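Local coordinates for protein alginate lyase, family PL7 (Zobellia galactanivorans, PDB 3ZPY) that is the catalytic domain of an alginate lyase, which probably cleaves alginate chains such as poly(beta-D-mannuronate) by beta-elimination, at residues Ser160-Thr164 and Glu165-Gly169. Numbering follows the deposited sequence.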
loop_
_atom_site.group_PDB
_atom_site.type_symbol
_atom_site.label_atom_id
_atom_site.label_comp_id
_atom_site.label_asym_id
_atom_site.label_seq_id
_atom_site.Cartn_x
_atom_site.Cartn_y
_atom_site.Cartn_z
ATOM N N SER A 160 0.380 -11.286 -2.555
ATOM C CA SER A 160 -0.085 -11.318 -3.971
ATOM C C SER A 160 0.911 -10.481 -4.797
ATOM O O SER A 160 1.996 -10.193 -4.336
ATOM C CB SER A 160 -1.510 -10.756 -4.018
ATOM O OG SER A 160 -2.429 -11.613 -3.362
ATOM N N GLY A 161 0.537 -10.099 -6.027
ATOM C CA GLY A 161 1.488 -9.542 -6.953
ATOM C C GLY A 161 2.242 -10.585 -7.737
ATOM O O GLY A 161 2.054 -11.781 -7.483
ATOM N N TYR A 162 3.169 -10.133 -8.609
ATOM C CA TYR A 162 3.805 -11.020 -9.611
ATOM C C TYR A 162 4.527 -12.217 -8.949
ATOM O O TYR A 162 4.387 -13.354 -9.361
ATOM C CB TYR A 162 4.802 -10.207 -10.415
ATOM C CG TYR A 162 5.424 -10.954 -11.495
ATOM C CD1 TYR A 162 6.333 -12.016 -11.251
ATOM C CD2 TYR A 162 4.992 -10.729 -12.799
ATOM C CE1 TYR A 162 6.869 -12.747 -12.295
ATOM C CE2 TYR A 162 5.523 -11.462 -13.873
ATOM C CZ TYR A 162 6.485 -12.486 -13.602
ATOM O OH TYR A 162 6.997 -13.274 -14.600
ATOM N N VAL A 163 5.176 -11.930 -7.811
ATOM C CA VAL A 163 6.090 -12.894 -7.236
ATOM C C VAL A 163 5.353 -14.185 -6.764
ATOM O O VAL A 163 5.949 -15.245 -6.764
ATOM C CB VAL A 163 6.911 -12.272 -6.048
ATOM C CG1 VAL A 163 6.027 -11.987 -4.833
ATOM C CG2 VAL A 163 8.131 -13.154 -5.749
ATOM N N THR A 164 4.062 -14.079 -6.468
ATOM C CA THR A 164 3.232 -15.263 -6.166
ATOM C C THR A 164 2.285 -15.531 -7.334
ATOM O O THR A 164 2.193 -16.685 -7.786
ATOM C CB THR A 164 2.512 -15.174 -4.822
ATOM O OG1 THR A 164 1.713 -14.008 -4.824
ATOM C CG2 THR A 164 3.459 -15.242 -3.667
ATOM N N GLU A 165 1.518 -14.519 -7.745
ATOM C CA GLU A 165 0.478 -14.815 -8.763
ATOM C C GLU A 165 0.977 -15.419 -10.064
ATOM O O GLU A 165 0.218 -16.133 -10.721
ATOM C CB GLU A 165 -0.311 -13.533 -9.014
ATOM C CG GLU A 165 -1.102 -13.002 -7.847
ATOM C CD GLU A 165 -1.749 -11.698 -8.258
ATOM O OE1 GLU A 165 -2.106 -11.450 -9.452
ATOM O OE2 GLU A 165 -2.007 -10.911 -7.396
ATOM N N GLU A 166 2.166 -15.028 -10.521
ATOM C CA GLU A 166 2.709 -15.481 -11.789
ATOM C C GLU A 166 3.725 -16.597 -11.549
ATOM O O GLU A 166 4.361 -17.099 -12.455
ATOM C CB GLU A 166 3.320 -14.290 -12.559
ATOM C CG GLU A 166 2.305 -13.280 -13.097
ATOM C CD GLU A 166 1.648 -13.723 -14.370
ATOM O OE1 GLU A 166 1.952 -14.828 -14.815
ATOM O OE2 GLU A 166 0.851 -12.948 -14.916
ATOM N N GLN A 167 3.786 -17.068 -10.284
ATOM C CA GLN A 167 4.785 -18.077 -9.846
ATOM C C GLN A 167 4.165 -19.052 -8.843
ATOM O O GLN A 167 4.610 -19.230 -7.699
ATOM C CB GLN A 167 6.068 -17.398 -9.302
ATOM C CG GLN A 167 6.620 -16.284 -10.176
ATOM C CD GLN A 167 7.989 -15.899 -9.698
ATOM O OE1 GLN A 167 8.214 -15.696 -8.459
ATOM N NE2 GLN A 167 8.945 -15.798 -10.615
ATOM N N GLY A 168 3.019 -19.607 -9.243
ATOM C CA GLY A 168 2.391 -20.712 -8.491
ATOM C C GLY A 168 1.190 -20.361 -7.705
ATOM O O GLY A 168 0.530 -21.254 -7.142
ATOM N N GLY A 169 0.834 -19.082 -7.650
ATOM C CA GLY A 169 -0.432 -18.667 -6.997
ATOM C C GLY A 169 -0.241 -17.851 -5.742
ATOM O O GLY A 169 0.799 -17.994 -5.083
HETATM O O HOH W 1 -4.088 -12.559 -5.207
#
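G161 O receives E165 N at 2.8 Å and Y162 O receives E166 N at 3.0 Å, two i to i+4 bonds that define a single helical turn between the antiparallel strands 154-160 and 171-177 of the beta-sandwich; G161 O also accepts T164 N. Beyond it the chain curls round T164 O, which takes Q167 N at 3.0 Å and G169 N at 2.8 Å from opposite faces of its carbonyl plane. G161, G168 and G169 adopt positive phi, where a CB would run into the preceding carbonyl oxygen; glycine suits all three places. E165 has CG beside its own backbone N, which turns the extended remainder of the chain back to the helix start, and its OE2 accepts G161 N at 3.0 Å, met 52° out of the carboxylate plane. The same oxygen forms a salt bridge with R141 of strand 138-146. With CG anti to the backbone N (chi1 -176°), Y162 lays one ring face against E166, whose CB makes a CH-pi contact 3.7 Å from the ring centroid and only 6° off the normal. An alanine in place of this tyrosine is likely to leave the E166 methylenes without their aromatic cover and to open a gap beside M207 and V209. T164 OG1 is hydrogen-bonded to I159 O, so a hydroxyl on a short branched side chain ties the turn to the strand before it. Glutamate at 165 thus satisfies a backbone N-H that the helix itself cannot, and its negative charge, near the positive end of the short helix dipole and R141, is probably stabilised there.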